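Glutathione S-transferase (Agrobacterium tumefaciens, PDB 2YCD) probably conjugates glutathione to electrophilic compounds, consistent with a role in detoxifying herbicides in this soil bacterium. Local coordinates at residues P15-D27 with L42-F56. Sequence-based numbering, arbitrary orientation. Where two conformers were deposited one is given.
Sequences PNPTITVFERSPD and LEEVGQPYHVRRLSF. With GTB (S-(p-nitrobenzyl)glutathione), chain B.
Ile-19 and Val-51 meet on the helix-facing side of two paired strands, CG1 of Ile-19, in the given one of its two conformers, lying 3.8 Å from CG1 of Val-51. In that conformer CG1 of Ile-19 stands between its backbone N and carbonyl carbon (chi1 69°), and its extended CD1 reaches CE2 of Tyr-49, 4.1 Å away, obliquely to that ring. One face of the Tyr-49 ring carries CD1 of Leu-42, whose CD2 touches CG of Pro-17; the phenol hydroxyl is hydrogen-bonded to Arg-39. Val-21 continues this layer, its CG2 packing on the aliphatic CG of Arg-53. On the other side of the sheet CG2 of Thr-20 lies 3.5 Å from NH2 of Arg-52, over one face of the guanidinium in the given conformer of Arg-52, while OG1 of Thr-20 bonds to Ser-75. Strands 18-22 and 50-54 run parallel, their backbone bonds alternating from His-50 N to Pro-17 O as far as Glu-23 N to Leu-54 O; in the last the donor stands above the carbonyl plane. At the N-terminal end the amide of Asn-16 gives a nearly straight bond (165°) from ND2 to NE2 of His-50, 3.0 Å long, tilted from the imidazole plane. At the C-terminal end CE1 of Phe-22 meets CE1 of Phe-56 at 3.5 Å, the rings inclined at 56°, and CD of Pro-26 sits over a Phe-22 face. Water 1 links Glu-23 O to NH1 of Arg-53, and water 3 joins Arg-24 N to Leu-54 O. The strands and helix 35-45, which ends in a Schellman motif at Gly-46, form the beta-alpha-beta unit of the thioredoxin-like N-terminal domain of glutathione transferases; Phe-22, ending the first strand, and Pro-26 and Asp-27 in the following loop line the pocket holding S-(p-nitrobenzyl)glutathione.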
ATOM      1  N   PRO A  15      16.845 -16.811  16.084  1.00 31.03           N
ATOM      2  CA  PRO A  15      15.722 -17.728  15.877  1.00 20.75           C
ATOM      3  C   PRO A  15      15.057 -17.519  14.519  1.00 18.32           C
ATOM      4  O   PRO A  15      14.857 -16.380  14.090  1.00 20.95           O
ATOM      5  CB  PRO A  15      14.765 -17.346  17.003  1.00 31.96           C
ATOM      6  CG  PRO A  15      15.036 -15.923  17.255  1.00 23.55           C
ATOM      7  CD  PRO A  15      16.501 -15.708  16.996  1.00 37.95           C
ATOM      8  N   ASN A  16      14.728 -18.614  13.845  1.00 11.79           N
ATOM      9  CA  ASN A  16      13.890 -18.577  12.648  1.00 11.19           C
ATOM     10  C   ASN A  16      12.580 -17.854  12.943  1.00  9.80           C
ATOM     11  O   ASN A  16      12.052 -17.968  14.041  1.00 10.99           O
ATOM     12  CB  ASN A  16      13.536 -20.009  12.243  1.00 10.46           C
ATOM     13  CG  ASN A  16      14.744 -20.840  11.842  1.00 11.78           C
ATOM     14  OD1 ASN A  16      15.803 -20.322  11.463  1.00 12.91           O
ATOM     15  ND2 ASN A  16      14.579 -22.154  11.921  1.00 11.77           N
ATOM     16  N   PRO A  17      12.044 -17.119  11.963  1.00 10.08           N
ATOM     17  CA  PRO A  17      10.737 -16.496  12.151  1.00  9.43           C
ATOM     18  C   PRO A  17       9.585 -17.490  11.938  1.00  8.83           C
ATOM     19  O   PRO A  17       9.742 -18.542  11.299  1.00  9.68           O
ATOM     20  CB  PRO A  17      10.722 -15.418  11.063  1.00 10.90           C
ATOM     21  CG  PRO A  17      11.502 -16.030   9.956  1.00 10.61           C
ATOM     22  CD  PRO A  17      12.624 -16.804  10.645  1.00  9.66           C
ATOM     23  N   THR A  18       8.437 -17.143  12.516  1.00  9.32           N
ATOM     24  CA  THR A  18       7.204 -17.899  12.383  1.00  9.08           C
ATOM     25  C   THR A  18       6.136 -16.988  11.764  1.00  9.69           C
ATOM     26  O   THR A  18       5.939 -15.863  12.220  1.00 10.31           O
ATOM     27  CB  THR A  18       6.705 -18.404  13.751  1.00  9.87           C
ATOM     28  OG1 THR A  18       7.704 -19.272  14.300  1.00 11.38           O
ATOM     29  CG2 THR A  18       5.388 -19.169  13.594  1.00 12.32           C
ATOM     30  N   ILE A  19       5.476 -17.465  10.719  1.00  8.73           N
ATOM     31  CA  ILE A  19       4.428 -16.688  10.073  0.69  9.14           C
ATOM     32  C   ILE A  19       3.069 -17.356  10.207  1.00  9.04           C
ATOM     33  O   ILE A  19       2.964 -18.588  10.244  1.00 11.05           O
ATOM     34  CB  ILE A  19       4.751 -16.411   8.606  0.69 12.35           C
ATOM     35  CG1 ILE A  19       4.687 -17.687   7.791  0.69  8.19           C
ATOM     36  CG2 ILE A  19       6.128 -15.711   8.485  0.69 10.79           C
ATOM     37  CD1 ILE A  19       4.882 -17.445   6.298  0.69 11.89           C
ATOM     38  N   THR A  20       2.023 -16.558  10.314  1.00  9.34           N
ATOM     39  CA  THR A  20       0.679 -17.131  10.373  1.00 10.06           C
ATOM     40  C   THR A  20       0.093 -17.272   8.978  1.00  9.60           C
ATOM     41  O   THR A  20       0.328 -16.431   8.090  1.00 12.05           O
ATOM     42  CB  THR A  20      -0.268 -16.295  11.236  1.00 10.24           C
ATOM     43  OG1 THR A  20      -0.219 -14.933  10.782  1.00 11.75           O
ATOM     44  CG2 THR A  20       0.115 -16.374  12.730  1.00 13.96           C
ATOM     45  N   VAL A  21      -0.666 -18.349   8.787  1.00  9.21           N
ATOM     46  CA  VAL A  21      -1.237 -18.713   7.486  1.00 11.05           C
ATOM     47  C   VAL A  21      -2.603 -19.347   7.732  1.00 11.49           C
ATOM     48  O   VAL A  21      -2.903 -19.731   8.863  1.00 11.54           O
ATOM     49  CB  VAL A  21      -0.346 -19.727   6.719  1.00 11.07           C
ATOM     50  CG1 VAL A  21       1.089 -19.203   6.600  1.00 11.72           C
ATOM     51  CG2 VAL A  21      -0.369 -21.112   7.390  1.00 13.12           C
ATOM     52  N   PHE A  22      -3.441 -19.426   6.701  1.00 11.53           N
ATOM     53  CA  PHE A  22      -4.721 -20.131   6.828  1.00 12.43           C
ATOM     54  C   PHE A  22      -4.473 -21.625   7.042  1.00 11.25           C
ATOM     55  O   PHE A  22      -3.656 -22.235   6.350  1.00 12.78           O
ATOM     56  CB  PHE A  22      -5.563 -20.015   5.545  1.00 13.12           C
ATOM     57  CG  PHE A  22      -6.165 -18.659   5.285  1.00 12.36           C
ATOM     58  CD1 PHE A  22      -7.234 -18.193   6.038  1.00 12.90           C
ATOM     59  CD2 PHE A  22      -5.721 -17.900   4.214  1.00 11.18           C
ATOM     60  CE1 PHE A  22      -7.818 -16.963   5.761  1.00 14.91           C
ATOM     61  CE2 PHE A  22      -6.290 -16.663   3.930  1.00 13.60           C
ATOM     62  CZ  PHE A  22      -7.342 -16.192   4.699  1.00 14.07           C
ATOM     63  N   GLU A  23      -5.203 -22.225   7.976  1.00 13.07           N
ATOM     64  CA  GLU A  23      -5.264 -23.682   8.044  1.00 15.90           C
ATOM     65  C   GLU A  23      -5.926 -24.258   6.790  1.00 13.05           C
ATOM     66  O   GLU A  23      -5.442 -25.235   6.228  1.00 16.01           O
ATOM     67  CB  GLU A  23      -5.998 -24.127   9.307  1.00 16.71           C
ATOM     68  CG  GLU A  23      -5.963 -25.627   9.542  1.00 20.53           C
ATOM     69  CD  GLU A  23      -6.589 -26.000  10.867  1.00 37.85           C
ATOM     70  OE1 GLU A  23      -7.724 -25.551  11.125  1.00 32.75           O
ATOM     71  OE2 GLU A  23      -5.940 -26.724  11.654  1.00 48.39           O
ATOM     72  N   ARG A  24      -7.033 -23.652   6.372  1.00 12.75           N
ATOM     73  CA  ARG A  24      -7.734 -24.071   5.151  1.00 17.91           C
ATOM     74  C   ARG A  24      -7.913 -22.879   4.227  1.00 16.37           C
ATOM     75  O   ARG A  24      -8.944 -22.213   4.257  1.00 20.94           O
ATOM     76  CB  ARG A  24      -9.099 -24.693   5.498  1.00 20.26           C
ATOM     77  CG  ARG A  24      -8.990 -25.998   6.277  1.00 34.17           C
ATOM     78  CD  ARG A  24     -10.323 -26.371   6.908  1.00 46.49           C
ATOM     79  NE  ARG A  24     -10.187 -27.388   7.950  1.00 56.71           N
ATOM     80  CZ  ARG A  24     -10.277 -28.700   7.752  1.00 55.64           C
ATOM     81  NH1 ARG A  24     -10.505 -29.193   6.541  1.00 60.35           N
ATOM     82  NH2 ARG A  24     -10.140 -29.525   8.779  0.41 51.81           N
ATOM     83  N   SER A  25      -6.902 -22.610   3.399  1.00 14.61           N
ATOM     84  CA  SER A  25      -6.917 -21.409   2.570  1.00 16.45           C
ATOM     85  C   SER A  25      -8.039 -21.417   1.542  1.00 16.14           C
ATOM     86  O   SER A  25      -8.304 -22.441   0.916  1.00 19.80           O
ATOM     87  CB  SER A  25      -5.593 -21.229   1.849  1.00 15.15           C
ATOM     88  OG  SER A  25      -5.604 -20.009   1.141  1.00 18.36           O
ATOM     89  N   PRO A  26      -8.690 -20.261   1.359  1.00 17.66           N
ATOM     90  CA  PRO A  26      -9.778 -20.161   0.379  1.00 20.45           C
ATOM     91  C   PRO A  26      -9.265 -20.081  -1.061  1.00 23.42           C
ATOM     92  O   PRO A  26     -10.063 -19.923  -1.980  1.00 24.55           O
ATOM     93  CB  PRO A  26     -10.491 -18.864   0.779  1.00 22.77           C
ATOM     94  CG  PRO A  26      -9.438 -18.043   1.473  1.00 27.07           C
ATOM     95  CD  PRO A  26      -8.552 -19.046   2.181  1.00 18.69           C
ATOM     96  N   ASP A  27      -7.957 -20.205  -1.263  1.00 18.06           N
ATOM     97  CA  ASP A  27      -7.386 -20.065  -2.602  1.00 17.19           C
ATOM     98  C   ASP A  27      -7.226 -21.366  -3.396  1.00 20.33           C
ATOM     99  O   ASP A  27      -6.700 -21.352  -4.512  1.00 20.81           O
ATOM    100  CB  ASP A  27      -6.058 -19.288  -2.562  1.00 15.49           C
ATOM    101  CG  ASP A  27      -4.899 -20.103  -2.000  1.00 18.37           C
ATOM    102  OD1 ASP A  27      -5.110 -21.222  -1.507  1.00 21.78           O
ATOM    103  OD2 ASP A  27      -3.763 -19.607  -2.060  1.00 21.05           O
ATOM    104  N   LEU A  42      11.448 -15.143   2.041  1.00  8.38           N
ATOM    105  CA  LEU A  42      12.279 -15.996   2.910  1.00  8.44           C
ATOM    106  C   LEU A  42      13.073 -17.023   2.105  1.00  7.90           C
ATOM    107  O   LEU A  42      14.255 -17.248   2.377  1.00  9.33           O
ATOM    108  CB  LEU A  42      11.418 -16.675   3.982  1.00  7.90           C
ATOM    109  CG  LEU A  42      10.789 -15.704   4.994  1.00  8.56           C
ATOM    110  CD1 LEU A  42       9.621 -16.343   5.734  1.00 10.67           C
ATOM    111  CD2 LEU A  42      11.841 -15.185   5.983  1.00  9.56           C
ATOM    112  N   GLU A  43      12.441 -17.636   1.112  1.00  8.75           N
ATOM    113  CA  GLU A  43      13.160 -18.601   0.280  1.00  9.03           C
ATOM    114  C   GLU A  43      14.252 -17.963  -0.585  1.00  8.76           C
ATOM    115  O   GLU A  43      15.316 -18.568  -0.775  1.00 10.93           O
ATOM    116  CB  GLU A  43      12.177 -19.411  -0.560  1.00  9.40           C
ATOM    117  CG  GLU A  43      11.336 -20.411   0.268  1.00  7.70           C
ATOM    118  CD  GLU A  43      12.172 -21.546   0.838  1.00 11.28           C
ATOM    119  OE1 GLU A  43      13.346 -21.693   0.458  1.00 12.27           O
ATOM    120  OE2 GLU A  43      11.628 -22.299   1.676  1.00 15.92           O
ATOM    121  N   GLU A  44      14.021 -16.745  -1.072  1.00  9.87           N
ATOM    122  CA  GLU A  44      15.037 -16.049  -1.879  1.00  9.28           C
ATOM    123  C   GLU A  44      16.288 -15.762  -1.059  1.00 11.31           C
ATOM    124  O   GLU A  44      17.396 -15.850  -1.584  1.00 13.37           O
ATOM    125  CB  GLU A  44      14.487 -14.742  -2.488  1.00  9.20           C
ATOM    126  CG  GLU A  44      13.498 -14.955  -3.635  1.00  8.59           C
ATOM    127  CD  GLU A  44      14.150 -15.309  -4.974  1.00 10.56           C
ATOM    128  OE1 GLU A  44      15.385 -15.133  -5.123  1.00 12.84           O
ATOM    129  OE2 GLU A  44      13.410 -15.755  -5.866  1.00  9.36           O
ATOM    130  N   VAL A  45      16.116 -15.436   0.221  1.00 10.87           N
ATOM    131  CA  VAL A  45      17.274 -15.109   1.056  1.00 11.53           C
ATOM    132  C   VAL A  45      17.829 -16.335   1.800  1.00 12.60           C
ATOM    133  O   VAL A  45      18.872 -16.239   2.461  1.00 14.99           O
ATOM    134  CB  VAL A  45      17.000 -13.926   2.033  1.00 11.14           C
ATOM    135  CG1 VAL A  45      16.506 -12.687   1.262  1.00 14.46           C
ATOM    136  CG2 VAL A  45      16.011 -14.312   3.130  1.00 10.88           C
ATOM    137  N   GLY A  46      17.167 -17.485   1.681  1.00 11.81           N
ATOM    138  CA  GLY A  46      17.651 -18.712   2.295  1.00 12.74           C
ATOM    139  C   GLY A  46      17.455 -18.733   3.803  1.00 17.18           C
ATOM    140  O   GLY A  46      18.261 -19.302   4.536  1.00 18.74           O
ATOM    141  N   GLN A  47      16.378 -18.116   4.277  1.00 12.15           N
ATOM    142  CA  GLN A  47      16.049 -18.127   5.705  1.00 10.85           C
ATOM    143  C   GLN A  47      15.007 -19.203   6.045  1.00 12.21           C
ATOM    144  O   GLN A  47      13.847 -19.086   5.648  1.00 13.64           O
ATOM    145  CB  GLN A  47      15.513 -16.758   6.123  1.00 12.12           C
ATOM    146  CG  GLN A  47      14.963 -16.726   7.541  1.00 11.64           C
ATOM    147  CD  GLN A  47      16.049 -16.920   8.564  1.00 13.91           C
ATOM    148  OE1 GLN A  47      16.988 -16.126   8.633  1.00 16.90           O
ATOM    149  NE2 GLN A  47      15.945 -17.989   9.351  1.00 14.50           N
ATOM    150  N   PRO A  48      15.399 -20.255   6.801  1.00 11.72           N
ATOM    151  CA  PRO A  48      14.395 -21.225   7.260  1.00 12.03           C
ATOM    152  C   PRO A  48      13.317 -20.557   8.109  1.00 10.64           C
ATOM    153  O   PRO A  48      13.595 -19.596   8.821  1.00 11.21           O
ATOM    154  CB  PRO A  48      15.208 -22.221   8.111  1.00 13.08           C
ATOM    155  CG  PRO A  48      16.636 -22.022   7.672  1.00 17.02           C
ATOM    156  CD  PRO A  48      16.759 -20.577   7.281  1.00 12.50           C
ATOM    157  N   TYR A  49      12.085 -21.038   8.004  1.00 10.43           N
ATOM    158  CA  TYR A  49      10.994 -20.433   8.749  1.00 10.23           C
ATOM    159  C   TYR A  49       9.968 -21.491   9.131  1.00  9.32           C
ATOM    160  O   TYR A  49      10.041 -22.670   8.701  1.00 11.69           O
ATOM    161  CB  TYR A  49      10.340 -19.294   7.939  1.00 11.32           C
ATOM    162  CG  TYR A  49       9.592 -19.768   6.705  1.00  8.08           C
ATOM    163  CD1 TYR A  49      10.259 -19.999   5.507  1.00  9.63           C
ATOM    164  CD2 TYR A  49       8.222 -19.992   6.742  1.00  8.37           C
ATOM    165  CE1 TYR A  49       9.583 -20.433   4.367  1.00  9.35           C
ATOM    166  CE2 TYR A  49       7.533 -20.429   5.600  1.00 10.69           C
ATOM    167  CZ  TYR A  49       8.226 -20.666   4.430  1.00  8.92           C
ATOM    168  OH  TYR A  49       7.540 -21.097   3.312  1.00 10.28           O
ATOM    169  N   HIS A  50       9.014 -21.068   9.942  1.00  9.70           N
ATOM    170  CA  HIS A  50       7.968 -21.934  10.456  1.00  9.39           C
ATOM    171  C   HIS A  50       6.625 -21.278  10.243  1.00  9.68           C
ATOM    172  O   HIS A  50       6.548 -20.054  10.044  1.00  9.84           O
ATOM    173  CB  HIS A  50       8.206 -22.217  11.950  1.00 10.86           C
ATOM    174  CG  HIS A  50       9.601 -22.651  12.234  1.00  9.77           C
ATOM    175  ND1 HIS A  50      10.016 -23.957  12.073  1.00 11.70           N
ATOM    176  CD2 HIS A  50      10.709 -21.946  12.571  1.00  9.68           C
ATOM    177  CE1 HIS A  50      11.304 -24.044  12.336  1.00 12.50           C
ATOM    178  NE2 HIS A  50      11.752 -22.835  12.641  1.00 12.98           N
ATOM    179  N   VAL A  51       5.567 -22.076  10.267  1.00 10.52           N
ATOM    180  CA  VAL A  51       4.229 -21.522  10.139  1.00 10.62           C
ATOM    181  C   VAL A  51       3.337 -21.924  11.297  1.00 11.85           C
ATOM    182  O   VAL A  51       3.527 -22.984  11.923  1.00 13.71           O
ATOM    183  CB  VAL A  51       3.548 -21.883   8.793  1.00 11.74           C
ATOM    184  CG1 VAL A  51       4.451 -21.515   7.609  1.00 11.86           C
ATOM    185  CG2 VAL A  51       3.152 -23.363   8.736  1.00 13.35           C
ATOM    186  N   ARG A  52       2.382 -21.051  11.584  1.00 11.36           N
ATOM    187  CA  ARG A  52       1.317 -21.339  12.521  0.53 12.47           C
ATOM    188  C   ARG A  52       0.004 -21.250  11.756  1.00 11.85           C
ATOM    189  O   ARG A  52      -0.360 -20.180  11.262  1.00 11.70           O
ATOM    190  CB  ARG A  52       1.351 -20.342  13.681  0.53 12.67           C
ATOM    191  CG  ARG A  52       0.307 -20.581  14.742  0.53 13.69           C
ATOM    192  CD  ARG A  52       0.747 -20.004  16.094  0.53 19.70           C
ATOM    193  NE  ARG A  52       0.990 -18.565  16.038  0.53 20.24           N
ATOM    194  CZ  ARG A  52       0.079 -17.645  16.335  0.53 22.50           C
ATOM    195  NH1 ARG A  52      -1.138 -18.020  16.704  0.53 21.85           N
ATOM    196  NH2 ARG A  52       0.381 -16.353  16.263  0.53 15.55           N
ATOM    197  N   ARG A  53      -0.687 -22.383  11.635  1.00 12.15           N
ATOM    198  CA  ARG A  53      -1.929 -22.441  10.871  1.00 13.44           C
ATOM    199  C   ARG A  53      -3.117 -22.008  11.718  1.00 16.07           C
ATOM    200  O   ARG A  53      -3.300 -22.488  12.840  1.00 20.35           O
ATOM    201  CB  ARG A  53      -2.160 -23.870  10.377  1.00 14.70           C
ATOM    202  CG  ARG A  53      -1.108 -24.392   9.406  1.00 18.28           C
ATOM    203  CD  ARG A  53      -1.327 -25.884   9.115  1.00 21.14           C
ATOM    204  NE  ARG A  53      -1.272 -26.678  10.339  1.00 34.13           N
ATOM    205  CZ  ARG A  53      -1.779 -27.902  10.464  1.00 58.69           C
ATOM    206  NH1 ARG A  53      -2.386 -28.489   9.438  1.00 44.04           N
ATOM    207  NH2 ARG A  53      -1.681 -28.540  11.623  1.00 54.62           N
ATOM    208  N   LEU A  54      -3.929 -21.102  11.188  1.00 13.01           N
ATOM    209  CA  LEU A  54      -5.071 -20.578  11.921  1.00 14.39           C
ATOM    210  C   LEU A  54      -6.369 -20.951  11.238  1.00 18.99           C
ATOM    211  O   LEU A  54      -6.531 -20.746  10.036  1.00 16.08           O
ATOM    212  CB  LEU A  54      -4.999 -19.053  12.020  1.00 13.42           C
ATOM    213  CG  LEU A  54      -3.774 -18.502  12.756  1.00 15.42           C
ATOM    214  CD1 LEU A  54      -3.862 -16.986  12.820  1.00 17.38           C
ATOM    215  CD2 LEU A  54      -3.700 -19.105  14.152  1.00 19.36           C
ATOM    216  N   SER A  55      -7.303 -21.486  12.018  1.00 17.40           N
ATOM    217  CA  SER A  55      -8.657 -21.685  11.529  1.00 18.01           C
ATOM    218  C   SER A  55      -9.333 -20.328  11.406  1.00 18.43           C
ATOM    219  O   SER A  55      -8.894 -19.345  12.005  1.00 18.68           O
ATOM    220  CB  SER A  55      -9.443 -22.585  12.494  1.00 23.11           C
ATOM    221  OG  SER A  55      -9.688 -21.924  13.729  1.00 21.77           O
ATOM    222  N   PHE A  56     -10.402 -20.262  10.625  1.00 24.84           N
ATOM    223  CA  PHE A  56     -11.127 -19.005  10.465  1.00 25.94           C
ATOM    224  C   PHE A  56     -11.624 -18.487  11.808  1.00 20.53           C
ATOM    225  O   PHE A  56     -11.628 -17.285  12.057  1.00 27.67           O
ATOM    226  CB  PHE A  56     -12.295 -19.172   9.486  1.00 36.41           C
ATOM    227  CG  PHE A  56     -11.865 -19.541   8.094  1.00 38.93           C
ATOM    228  CD1 PHE A  56     -11.073 -18.682   7.351  1.00 30.96           C
ATOM    229  CD2 PHE A  56     -12.247 -20.743   7.529  1.00 42.93           C
ATOM    230  CE1 PHE A  56     -10.675 -19.014   6.073  1.00 28.00           C
ATOM    231  CE2 PHE A  56     -11.849 -21.080   6.248  1.00 46.52           C
ATOM    232  CZ  PHE A  56     -11.062 -20.212   5.520  1.00 35.56           C
TER
HETATM  233  N1  GTB B 501      -2.701  -5.335   4.095  1.00  8.55           N
HETATM  234  CA1 GTB B 501      -2.651  -6.707   4.618  1.00  7.62           C
HETATM  235  C1  GTB B 501      -1.376  -7.383   4.182  1.00  7.97           C
HETATM  236  O11 GTB B 501      -0.961  -7.133   3.030  1.00  8.73           O
HETATM  237  O12 GTB B 501      -0.796  -8.169   4.969  1.00  9.39           O
HETATM  238  CB1 GTB B 501      -3.903  -7.457   4.137  1.00  9.19           C
HETATM  239  CG1 GTB B 501      -3.986  -8.847   4.763  1.00 11.16           C
HETATM  240  CD1 GTB B 501      -5.151  -9.647   4.213  1.00 10.41           C
HETATM  241  OE1 GTB B 501      -5.907  -9.136   3.387  1.00 12.95           O
HETATM  242  N2  GTB B 501      -5.272 -10.894   4.663  1.00  9.57           N
HETATM  243  CA2 GTB B 501      -6.338 -11.790   4.210  1.00 10.07           C
HETATM  244  C2  GTB B 501      -7.086 -12.389   5.360  1.00 12.39           C
HETATM  245  O2  GTB B 501      -6.523 -12.705   6.406  1.00 10.83           O
HETATM  246  CB2 GTB B 501      -5.699 -12.990   3.485  1.00  9.79           C
HETATM  247  SG2 GTB B 501      -4.892 -12.595   1.971  1.00 12.60           S
HETATM  248  N3  GTB B 501      -8.394 -12.578   5.167  1.00 13.82           N
HETATM  249  CA3 GTB B 501      -9.286 -13.205   6.126  1.00 15.52           C
HETATM  250  C3  GTB B 501     -10.260 -12.258   6.766  1.00 23.30           C
HETATM  251  O31 GTB B 501     -10.310 -11.074   6.379  1.00 26.19           O
HETATM  252  O32 GTB B 501     -10.979 -12.732   7.676  1.00 26.57           O
HETATM  253  C'  GTB B 501      -6.166 -12.092   0.854  1.00 14.42           C
HETATM  254  C1' GTB B 501      -6.641 -13.217  -0.028  1.00 18.44           C
HETATM  255  C2' GTB B 501      -7.745 -13.969   0.339  1.00 26.49           C
HETATM  256  C3' GTB B 501      -8.183 -15.004  -0.486  1.00 28.95           C
HETATM  257  C4' GTB B 501      -7.514 -15.275  -1.678  1.00 21.26           C
HETATM  258  N41 GTB B 501      -7.963 -16.314  -2.515  1.00 28.38           N
HETATM  259  O41 GTB B 501      -7.457 -16.502  -3.619  1.00 21.74           O
HETATM  260  O42 GTB B 501      -8.878 -17.018  -2.134  1.00 29.56           O
HETATM  261  C5' GTB B 501      -6.415 -14.511  -2.042  1.00 22.01           C
HETATM  262  C6' GTB B 501      -5.977 -13.476  -1.221  1.00 18.20           C
HETATM  263  O   HOH W   1      -3.529 -27.394   7.032  1.00 23.21           O
HETATM  264  O   HOH W   2      -4.462 -24.771  14.137  1.00 36.02           O
HETATM  265  O   HOH W   3      -8.299 -21.461   7.723  1.00 19.12           O